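Local coordinates for protein putative agmatinase (Clostridium difficile, PDB 3LHL) that probably hydrolyses agmatine to putrescine and urea, as a manganese-dependent agmatinase of the arginase family, at residues Y116-D121 with D183-I188; T124-E129 with K167-E172; T139-I144 with N151-F156. All coordinates share one frame; numbering follows the deposited sequence.

Contact 1 (Y116-D121 with D183-I188). With MN (manganese (II) ion), chain C; MN (manganese (II) ion), chain B.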
loop_
_atom_site.group_PDB
_atom_site.type_symbol
_atom_site.label_atom_id
_atom_site.label_comp_id
_atom_site.label_asym_id
_atom_site.label_seq_id
_atom_site.Cartn_x
_atom_site.Cartn_y
_atom_site.Cartn_z
ATOM N N TYR A 116 -12.240 6.853 -2.283
ATOM C CA TYR A 116 -12.193 5.569 -2.974
ATOM C C TYR A 116 -10.889 4.859 -2.630
ATOM O O TYR A 116 -9.869 5.500 -2.378
ATOM C CB TYR A 116 -12.302 5.786 -4.483
ATOM C CG TYR A 116 -13.639 6.359 -4.887
ATOM C CD1 TYR A 116 -14.728 5.524 -5.142
ATOM C CD2 TYR A 116 -13.836 7.736 -4.951
ATOM C CE1 TYR A 116 -15.983 6.043 -5.447
ATOM C CE2 TYR A 116 -15.089 8.270 -5.253
ATOM C CZ TYR A 116 -16.158 7.417 -5.499
ATOM O OH TYR A 116 -17.404 7.935 -5.775
ATOM N N VAL A 117 -10.928 3.533 -2.622
ATOM C CA VAL A 117 -9.760 2.735 -2.289
ATOM C C VAL A 117 -9.257 1.896 -3.463
ATOM O O VAL A 117 -10.012 1.125 -4.058
ATOM C CB VAL A 117 -10.069 1.770 -1.115
ATOM C CG1 VAL A 117 -8.845 0.921 -0.800
ATOM C CG2 VAL A 117 -10.517 2.556 0.107
ATOM N N ILE A 118 -7.982 2.060 -3.800
ATOM C CA ILE A 118 -7.372 1.277 -4.865
ATOM C C ILE A 118 -6.493 0.264 -4.140
ATOM O O ILE A 118 -5.601 0.632 -3.371
ATOM C CB ILE A 118 -6.554 2.170 -5.828
ATOM C CG1 ILE A 118 -7.524 3.025 -6.659
ATOM C CG2 ILE A 118 -5.682 1.308 -6.746
ATOM C CD1 ILE A 118 -6.863 3.918 -7.705
ATOM N N HIS A 119 -6.769 -1.014 -4.386
ATOM C CA HIS A 119 -6.085 -2.116 -3.718
ATOM C C HIS A 119 -5.359 -3.110 -4.640
ATOM O O HIS A 119 -5.984 -3.777 -5.463
ATOM C CB HIS A 119 -7.137 -2.834 -2.864
ATOM C CG HIS A 119 -6.669 -4.097 -2.208
ATOM N ND1 HIS A 119 -5.577 -4.146 -1.366
ATOM C CD2 HIS A 119 -7.198 -5.344 -2.211
ATOM C CE1 HIS A 119 -5.457 -5.367 -0.875
ATOM N NE2 HIS A 119 -6.428 -6.114 -1.371
ATOM N N PHE A 120 -4.040 -3.193 -4.498
ATOM C CA PHE A 120 -3.221 -4.123 -5.276
ATOM C C PHE A 120 -2.793 -5.223 -4.313
ATOM O O PHE A 120 -2.274 -4.946 -3.227
ATOM C CB PHE A 120 -2.000 -3.408 -5.864
ATOM C CG PHE A 120 -2.315 -2.580 -7.081
ATOM C CD1 PHE A 120 -2.392 -3.171 -8.339
ATOM C CD2 PHE A 120 -2.570 -1.217 -6.963
ATOM C CE1 PHE A 120 -2.720 -2.415 -9.468
ATOM C CE2 PHE A 120 -2.902 -0.451 -8.089
ATOM C CZ PHE A 120 -2.977 -1.048 -9.339
ATOM N N ASP A 121 -2.993 -6.471 -4.714
ATOM C CA ASP A 121 -2.687 -7.574 -3.818
ATOM C C ASP A 121 -2.802 -8.910 -4.548
ATOM O O ASP A 121 -3.452 -9.009 -5.595
ATOM C CB ASP A 121 -3.710 -7.559 -2.673
ATOM C CG ASP A 121 -3.155 -8.097 -1.360
ATOM O OD1 ASP A 121 -2.617 -9.229 -1.338
ATOM O OD2 ASP A 121 -3.275 -7.372 -0.346
ATOM N N ASP A 183 -4.893 -5.394 -15.844
ATOM C CA ASP A 183 -5.192 -4.788 -17.141
ATOM C C ASP A 183 -6.303 -3.740 -17.166
ATOM O O ASP A 183 -6.282 -2.838 -18.002
ATOM C CB ASP A 183 -5.507 -5.886 -18.159
ATOM C CG ASP A 183 -4.352 -6.853 -18.344
ATOM O OD1 ASP A 183 -3.239 -6.392 -18.677
ATOM O OD2 ASP A 183 -4.553 -8.074 -18.157
ATOM N N THR A 184 -7.267 -3.851 -16.256
ATOM C CA THR A 184 -8.372 -2.906 -16.213
ATOM C C THR A 184 -8.066 -1.633 -15.423
ATOM O O THR A 184 -8.902 -0.729 -15.359
ATOM C CB THR A 184 -9.631 -3.546 -15.595
ATOM O OG1 THR A 184 -9.378 -3.865 -14.220
ATOM C CG2 THR A 184 -10.011 -4.816 -16.343
ATOM N N PHE A 185 -6.875 -1.552 -14.836
ATOM C CA PHE A 185 -6.510 -0.387 -14.025
ATOM C C PHE A 185 -6.702 0.971 -14.697
ATOM O O PHE A 185 -7.246 1.893 -14.086
ATOM C CB PHE A 185 -5.069 -0.496 -13.524
ATOM C CG PHE A 185 -4.734 0.496 -12.432
ATOM C CD1 PHE A 185 -5.461 0.509 -11.237
ATOM C CD2 PHE A 185 -3.717 1.435 -12.608
ATOM C CE1 PHE A 185 -5.179 1.448 -10.230
ATOM C CE2 PHE A 185 -3.425 2.376 -11.612
ATOM C CZ PHE A 185 -4.160 2.384 -10.419
ATOM N N GLU A 186 -6.256 1.107 -15.942
ATOM C CA GLU A 186 -6.398 2.380 -16.646
ATOM C C GLU A 186 -7.864 2.778 -16.769
ATOM O O GLU A 186 -8.212 3.945 -16.588
ATOM C CB GLU A 186 -5.753 2.312 -18.031
ATOM C CG GLU A 186 -5.807 3.630 -18.811
ATOM C CD GLU A 186 -4.911 3.619 -20.041
ATOM O OE1 GLU A 186 -4.578 2.520 -20.529
ATOM O OE2 GLU A 186 -4.545 4.709 -20.530
ATOM N N ASN A 187 -8.723 1.806 -17.066
ATOM C CA ASN A 187 -10.146 2.083 -17.185
ATOM C C ASN A 187 -10.728 2.551 -15.853
ATOM O O ASN A 187 -11.487 3.517 -15.810
ATOM C CB ASN A 187 -10.908 0.842 -17.668
ATOM C CG ASN A 187 -10.863 0.681 -19.174
ATOM O OD1 ASN A 187 -10.634 1.642 -19.900
ATOM N ND2 ASN A 187 -11.103 -0.531 -19.650
ATOM N N ILE A 188 -10.369 1.863 -14.770
ATOM C CA ILE A 188 -10.863 2.215 -13.442
ATOM C C ILE A 188 -10.405 3.602 -13.026
ATOM O O ILE A 188 -11.187 4.381 -12.487
ATOM C CB ILE A 188 -10.403 1.184 -12.377
ATOM C CG1 ILE A 188 -11.109 -0.154 -12.622
ATOM C CG2 ILE A 188 -10.716 1.692 -10.961
ATOM C CD1 ILE A 188 -12.630 -0.053 -12.648
HETATM MN MN MN C . -1.063 -10.158 0.096
HETATM MN MN MN B . -2.614 -7.815 1.674
#
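Phe120 drives the rim of its ring into the ring of Phe185. The two form a T-shaped (edge-to-face) pair, with centroids 4.9 Å apart and planes at 63°. Phe120 CZ sits over one face of Phe185, displaced toward the rim, and comes to 3.4 Å from Phe185 CE1. Phe185 can present that face because its CG lies anti to the backbone N (chi1 -167°), which swings the ring off helix 185-191 toward strand 115-120. Ile118 takes another side of the same ring: its CG2 branch meets the ring edge, near the ring plane, at 3.5 Å from Phe185 CE1, while Ile118 CD1 comes within 3.9 Å of the same carbon, the two side chains crossing at about a right angle. A beta-branched isoleucine suits this strand position, since two of its carbons can bracket one aromatic edge. Ile230, Ile233 and Ile234 also press on Phe185, so the ring, carried by helix 185-191, is packed between strand 115-120 and helix 229-235. The residue after Phe120 is a bridging metal ligand: Asp121 OD1 binds one manganese at 2.3 Å and Asp121 OD2 the other at 2.2 Å. The contact itself is purely apolar and buried, so it rests on shape and dispersion, with the weak electrostatic attraction of ring hydrogens for a pi face; charged chemistry begins just beyond the strand end, at the dinuclear manganese site.

Contact 2 (T124-E129 with K167-E172). With MN (manganese (II) ion), chain B.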
loop_
_atom_site.group_PDB
_atom_site.type_symbol
_atom_site.label_atom_id
_atom_site.label_comp_id
_atom_site.label_asym_id
_atom_site.label_seq_id
_atom_site.Cartn_x
_atom_site.Cartn_y
_atom_site.Cartn_z
ATOM N N THR A 124 -7.221 -11.456 -1.547
ATOM C CA THR A 124 -8.430 -10.650 -1.410
ATOM C C THR A 124 -8.454 -9.867 -0.097
ATOM O O THR A 124 -8.858 -8.703 -0.066
ATOM C CB THR A 124 -9.714 -11.531 -1.457
ATOM O OG1 THR A 124 -9.820 -12.290 -0.245
ATOM C CG2 THR A 124 -9.680 -12.489 -2.652
ATOM N N ASP A 125 -8.016 -10.509 0.984
ATOM C CA ASP A 125 -8.021 -9.878 2.302
ATOM C C ASP A 125 -9.456 -9.556 2.727
ATOM O O ASP A 125 -9.692 -8.655 3.530
ATOM C CB ASP A 125 -7.187 -8.592 2.290
ATOM C CG ASP A 125 -5.698 -8.864 2.298
ATOM O OD1 ASP A 125 -5.312 -10.036 2.486
ATOM O OD2 ASP A 125 -4.916 -7.906 2.128
ATOM N N LEU A 126 -10.414 -10.305 2.188
ATOM C CA LEU A 126 -11.812 -10.071 2.502
ATOM C C LEU A 126 -12.398 -10.953 3.605
ATOM O O LEU A 126 -13.525 -10.728 4.041
ATOM C CB LEU A 126 -12.653 -10.205 1.231
ATOM C CG LEU A 126 -12.572 -9.039 0.239
ATOM C CD1 LEU A 126 -13.431 -9.326 -0.977
ATOM C CD2 LEU A 126 -13.044 -7.758 0.921
ATOM N N ARG A 127 -11.656 -11.946 4.079
ATOM C CA ARG A 127 -12.222 -12.792 5.120
ATOM C C ARG A 127 -12.482 -11.998 6.399
ATOM O O ARG A 127 -11.761 -11.049 6.717
ATOM C CB ARG A 127 -11.324 -14.001 5.395
ATOM C CG ARG A 127 -10.002 -13.719 6.068
ATOM C CD ARG A 127 -9.159 -14.990 6.024
ATOM N NE ARG A 127 -8.865 -15.355 4.639
ATOM C CZ ARG A 127 -8.446 -16.552 4.241
ATOM N NH1 ARG A 127 -8.270 -17.530 5.121
ATOM N NH2 ARG A 127 -8.198 -16.767 2.956
ATOM N N GLU A 128 -13.535 -12.390 7.111
ATOM C CA GLU A 128 -13.953 -11.734 8.346
ATOM C C GLU A 128 -12.925 -11.890 9.467
ATOM O O GLU A 128 -12.686 -10.958 10.232
ATOM C CB GLU A 128 -15.309 -12.298 8.778
ATOM C CG GLU A 128 -15.921 -11.664 10.029
ATOM C CD GLU A 128 -16.122 -10.159 9.913
ATOM O OE1 GLU A 128 -16.388 -9.661 8.798
ATOM O OE2 GLU A 128 -16.031 -9.473 10.950
ATOM N N GLU A 129 -12.316 -13.068 9.560
ATOM C CA GLU A 129 -11.312 -13.321 10.586
ATOM C C GLU A 129 -10.190 -14.191 10.056
ATOM O O GLU A 129 -10.327 -14.852 9.029
ATOM C CB GLU A 129 -11.913 -14.042 11.799
ATOM C CG GLU A 129 -12.956 -13.287 12.590
ATOM C CD GLU A 129 -13.253 -13.974 13.917
ATOM O OE1 GLU A 129 -13.198 -15.224 13.968
ATOM O OE2 GLU A 129 -13.542 -13.268 14.907
ATOM N N LYS A 167 -16.717 -14.627 -3.958
ATOM C CA LYS A 167 -18.154 -14.433 -4.165
ATOM C C LYS A 167 -18.560 -13.062 -3.629
ATOM O O LYS A 167 -19.312 -12.330 -4.269
ATOM C CB LYS A 167 -18.968 -15.499 -3.421
ATOM C CG LYS A 167 -19.022 -16.862 -4.074
ATOM C CD LYS A 167 -19.839 -17.826 -3.218
ATOM C CE LYS A 167 -19.919 -19.208 -3.847
ATOM N NZ LYS A 167 -20.548 -20.210 -2.929
ATOM N N PHE A 168 -18.058 -12.740 -2.438
ATOM C CA PHE A 168 -18.344 -11.470 -1.777
ATOM C C PHE A 168 -18.151 -10.320 -2.753
ATOM O O PHE A 168 -18.932 -9.365 -2.770
ATOM C CB PHE A 168 -17.411 -11.282 -0.573
ATOM C CG PHE A 168 -17.795 -10.137 0.330
ATOM C CD1 PHE A 168 -18.878 -10.248 1.196
ATOM C CD2 PHE A 168 -17.070 -8.949 0.313
ATOM C CE1 PHE A 168 -19.238 -9.192 2.038
ATOM C CE2 PHE A 168 -17.421 -7.885 1.150
ATOM C CZ PHE A 168 -18.507 -8.007 2.013
ATOM N N ALA A 169 -17.114 -10.421 -3.578
ATOM C CA ALA A 169 -16.818 -9.378 -4.550
ATOM C C ALA A 169 -17.459 -9.591 -5.917
ATOM O O ALA A 169 -18.089 -8.681 -6.454
ATOM C CB ALA A 169 -15.306 -9.232 -4.709
ATOM N N THR A 170 -17.303 -10.789 -6.475
ATOM C CA THR A 170 -17.831 -11.096 -7.801
ATOM C C THR A 170 -19.338 -11.313 -7.896
ATOM O O THR A 170 -19.973 -10.865 -8.852
ATOM C CB THR A 170 -17.138 -12.336 -8.402
ATOM O OG1 THR A 170 -17.304 -13.452 -7.519
ATOM C CG2 THR A 170 -15.661 -12.073 -8.606
ATOM N N GLU A 171 -19.911 -12.008 -6.922
ATOM C CA GLU A 171 -21.344 -12.269 -6.940
ATOM C C GLU A 171 -22.143 -11.242 -6.162
ATOM O O GLU A 171 -23.157 -10.742 -6.651
ATOM C CB GLU A 171 -21.637 -13.661 -6.386
ATOM C CG GLU A 171 -21.386 -14.778 -7.374
ATOM C CD GLU A 171 -21.653 -16.143 -6.775
ATOM O OE1 GLU A 171 -22.660 -16.279 -6.046
ATOM O OE2 GLU A 171 -20.861 -17.077 -7.042
ATOM N N GLU A 172 -21.693 -10.938 -4.950
ATOM C CA GLU A 172 -22.375 -9.968 -4.101
ATOM C C GLU A 172 -21.991 -8.528 -4.451
ATOM O O GLU A 172 -22.585 -7.583 -3.940
ATOM C CB GLU A 172 -22.071 -10.261 -2.633
ATOM C CG GLU A 172 -22.538 -11.636 -2.184
ATOM C CD GLU A 172 -22.318 -11.878 -0.700
ATOM O OE1 GLU A 172 -22.820 -11.072 0.116
ATOM O OE2 GLU A 172 -21.646 -12.875 -0.350
HETATM MN MN MN B . -2.614 -7.815 1.674
#
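Leu126 reaches Phe168 and Ala169 through two simple torsions: CG stands anti to the carbonyl carbon (chi1 -75°), and the next bond is extended, which sends the CD1 branch out from the loop to the helix. Phe168 answers with a ring swung to the far side from its own backbone N (chi1 -169°). Leu126 CD1 then lies 3.9 Å from Phe168 CD2 and 4.2 Å from Ala169 CB, the leucine approaching the ring at a slant. A single methyl therefore serves both helical residues: the broad ring on one, and on the next a side chain small enough to let the leucine settle close to the helix. Leucine, with its forked end, can fill this site while its other contacts include Ile141, Gln155 and Met177.

The loop begins within the Asp-x-His-x-Asp signature of the arginase family, which follows strand 115-120 and supplies Asp121, His123 and Asp125 to the manganese pair. Asp125 OD2 binds one ion at 2.4 Å, together with His98, Asp121 and Asp202. Its backbone adopts a left-handed conformation, and the chain is turned tightly there by Thr124, whose OG1 accepts from Leu126 N at 3.2 Å with an N-H...O angle of 165°, an ST turn. Threonine suits the place because its short side chain holds the hydroxyl close enough to accept from the backbone N-H two residues ahead. Further along, Glu128 makes salt bridges to Lys142 and Arg143 of helix 140-148, and Arg127 to Glu165.

Contact 3 (T139-I144 with N151-F156)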
loop_
_atom_site.group_PDB
_atom_site.type_symbol
_atom_site.label_atom_id
_atom_site.label_comp_id
_atom_site.label_asym_id
_atom_site.label_seq_id
_atom_site.Cartn_x
_atom_site.Cartn_y
_atom_site.Cartn_z
ATOM N N THR A 139 -7.628 -9.647 6.776
ATOM C CA THR A 139 -9.008 -9.177 6.854
ATOM C C THR A 139 -9.078 -7.669 6.658
ATOM O O THR A 139 -10.157 -7.086 6.730
ATOM C CB THR A 139 -9.628 -9.473 8.235
ATOM O OG1 THR A 139 -9.002 -8.634 9.212
ATOM C CG2 THR A 139 -9.426 -10.941 8.633
ATOM N N VAL A 140 -7.934 -7.040 6.406
ATOM C CA VAL A 140 -7.884 -5.589 6.266
ATOM C C VAL A 140 -8.906 -4.957 5.312
ATOM O O VAL A 140 -9.526 -3.950 5.653
ATOM C CB VAL A 140 -6.445 -5.107 5.883
ATOM C CG1 VAL A 140 -6.095 -5.521 4.453
ATOM C CG2 VAL A 140 -6.345 -3.596 6.057
ATOM N N ILE A 141 -9.102 -5.538 4.133
ATOM C CA ILE A 141 -10.054 -4.956 3.198
ATOM C C ILE A 141 -11.492 -5.120 3.670
ATOM O O ILE A 141 -12.342 -4.275 3.386
ATOM C CB ILE A 141 -9.889 -5.554 1.776
ATOM C CG1 ILE A 141 -8.475 -5.265 1.266
ATOM C CG2 ILE A 141 -10.906 -4.935 0.814
ATOM C CD1 ILE A 141 -8.114 -3.790 1.268
ATOM N N LYS A 142 -11.769 -6.204 4.392
ATOM C CA LYS A 142 -13.112 -6.427 4.909
ATOM C C LYS A 142 -13.371 -5.343 5.953
ATOM O O LYS A 142 -14.456 -4.767 6.008
ATOM C CB LYS A 142 -13.219 -7.813 5.548
ATOM C CG LYS A 142 -14.611 -8.156 6.064
ATOM C CD LYS A 142 -15.642 -8.164 4.939
ATOM C CE LYS A 142 -17.052 -8.337 5.478
ATOM N NZ LYS A 142 -17.220 -9.614 6.230
ATOM N N ARG A 143 -12.361 -5.060 6.771
ATOM C CA ARG A 143 -12.484 -4.023 7.791
ATOM C C ARG A 143 -12.776 -2.685 7.128
ATOM O O ARG A 143 -13.626 -1.926 7.591
ATOM C CB ARG A 143 -11.196 -3.904 8.607
ATOM C CG ARG A 143 -10.972 -5.062 9.547
ATOM C CD ARG A 143 -12.184 -5.252 10.449
ATOM N NE ARG A 143 -12.426 -6.672 10.640
ATOM C CZ ARG A 143 -13.541 -7.300 10.289
ATOM N NH1 ARG A 143 -14.543 -6.637 9.730
ATOM N NH2 ARG A 143 -13.634 -8.607 10.475
ATOM N N ILE A 144 -12.067 -2.405 6.039
ATOM C CA ILE A 144 -12.260 -1.160 5.318
ATOM C C ILE A 144 -13.629 -1.107 4.651
ATOM O O ILE A 144 -14.255 -0.054 4.602
ATOM C CB ILE A 144 -11.150 -0.952 4.268
ATOM C CG1 ILE A 144 -9.820 -0.695 4.992
ATOM C CG2 ILE A 144 -11.526 0.192 3.323
ATOM C CD1 ILE A 144 -8.616 -0.526 4.082
ATOM N N ASN A 151 -19.154 -0.191 -3.854
ATOM C CA ASN A 151 -18.788 0.760 -4.897
ATOM C C ASN A 151 -17.725 1.773 -4.504
ATOM O O ASN A 151 -17.717 2.891 -5.007
ATOM C CB ASN A 151 -20.050 1.486 -5.372
ATOM C CG ASN A 151 -21.124 0.521 -5.849
ATOM O OD1 ASN A 151 -22.292 0.645 -5.489
ATOM N ND2 ASN A 151 -20.727 -0.452 -6.659
ATOM N N LYS A 152 -16.827 1.386 -3.606
ATOM C CA LYS A 152 -15.763 2.289 -3.177
ATOM C C LYS A 152 -14.400 1.608 -3.265
ATOM O O LYS A 152 -13.372 2.270 -3.406
ATOM C CB LYS A 152 -15.992 2.739 -1.730
ATOM C CG LYS A 152 -17.400 3.222 -1.425
ATOM C CD LYS A 152 -17.783 4.438 -2.250
ATOM C CE LYS A 152 -16.900 5.626 -1.940
ATOM N NZ LYS A 152 -17.431 6.860 -2.583
ATOM N N ILE A 153 -14.403 0.281 -3.176
ATOM C CA ILE A 153 -13.169 -0.491 -3.201
ATOM C C ILE A 153 -12.921 -1.171 -4.539
ATOM O O ILE A 153 -13.809 -1.824 -5.091
ATOM C CB ILE A 153 -13.191 -1.543 -2.078
ATOM C CG1 ILE A 153 -13.483 -0.838 -0.746
ATOM C CG2 ILE A 153 -11.866 -2.295 -2.023
ATOM C CD1 ILE A 153 -13.688 -1.772 0.424
ATOM N N PHE A 154 -11.702 -1.003 -5.050
ATOM C CA PHE A 154 -11.285 -1.579 -6.327
ATOM C C PHE A 154 -10.015 -2.385 -6.107
ATOM O O PHE A 154 -8.991 -1.844 -5.698
ATOM C CB PHE A 154 -11.041 -0.460 -7.340
ATOM C CG PHE A 154 -12.261 0.356 -7.621
ATOM C CD1 PHE A 154 -13.039 0.101 -8.746
ATOM C CD2 PHE A 154 -12.673 1.338 -6.723
ATOM C CE1 PHE A 154 -14.217 0.807 -8.970
ATOM C CE2 PHE A 154 -13.852 2.052 -6.938
ATOM C CZ PHE A 154 -14.625 1.784 -8.065
ATOM N N GLN A 155 -10.090 -3.681 -6.384
ATOM C CA GLN A 155 -8.961 -4.571 -6.168
ATOM C C GLN A 155 -8.376 -5.055 -7.484
ATOM O O GLN A 155 -9.109 -5.321 -8.435
ATOM C CB GLN A 155 -9.420 -5.745 -5.305
ATOM C CG GLN A 155 -10.359 -5.300 -4.180
ATOM C CD GLN A 155 -10.688 -6.406 -3.205
ATOM O OE1 GLN A 155 -9.826 -6.865 -2.453
ATOM N NE2 GLN A 155 -11.939 -6.845 -3.213
ATOM N N PHE A 156 -7.051 -5.168 -7.526
ATOM C CA PHE A 156 -6.352 -5.589 -8.735
ATOM C C PHE A 156 -5.266 -6.628 -8.492
ATOM O O PHE A 156 -4.547 -6.559 -7.499
ATOM C CB PHE A 156 -5.711 -4.372 -9.396
ATOM C CG PHE A 156 -6.689 -3.328 -9.803
ATOM C CD1 PHE A 156 -7.228 -3.327 -11.088
ATOM C CD2 PHE A 156 -7.084 -2.344 -8.902
ATOM C CE1 PHE A 156 -8.148 -2.356 -11.471
ATOM C CE2 PHE A 156 -8.006 -1.368 -9.278
ATOM C CZ PHE A 156 -8.537 -1.373 -10.562
#
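Ile141 and Ile153 meet through their CG2 methyls, 4.0 Å apart, with the two side chains sliding past each other in opposite directions. One turn further along the helix, Ile144 offers its own CG2 to Ile153 CD1 at 4.1 Å, so Ile153 is used at both its branches. In Ile153, CG2 is anti to the backbone N while CG1 stands beside it (chi1 -54°), and the extended chain beyond carries CD1 across to Ile144. Two residues along the strand, the amide end of Gln155 lies beside Ile141; its long, extended side chain lets a polar group run under the helix.

Around this shell, Ile141 and Ile144 also touch the neighbouring strand 115-120, at His119 and Val117. Strand 115-120, helix 140-148 and strand 153-158 form a beta-alpha-beta crossover, the repeating element of such a parallel sheet: the axes of helix 140-144 and strand 153-156 approach to 10.7 Å and run nearly antiparallel, at 162°. Thr139, just before the helix, uses its hydroxyl to tie into the loop before it, at Lys134 O and Ser136 N, rather than to cap the helix.

Ile141 also touches Asp125, a manganese ligand, and its side chain lies about 6 Å from a bound manganese. Branched aliphatic groups thus fill the helix-sheet interface chiefly with dispersion contacts, and would probably give the charged site a low-dielectric wall on this side.

Overall arrangement
From the N terminus, strand 115-120 opens contact 1, whose loop closes only when the chain reaches helix 185-191. Inside that loop, contact 2 joins the metal-binding loop 124-129 to helix 163-170, and inside contact 2 lies contact 3, the short return from helix 140-148 to strand 153-158. The three are nested, and none cross. Contacts 1 and 3 work on opposite faces of the same sheet, where strands 115-120 and 153-158 are neighbours. Contacts 1 and 2 share one manganese ion, through Asp121 and Asp125. Together they tie the helices and loop that follow strand 115-120 to this part of the sheet, beside the dinuclear site.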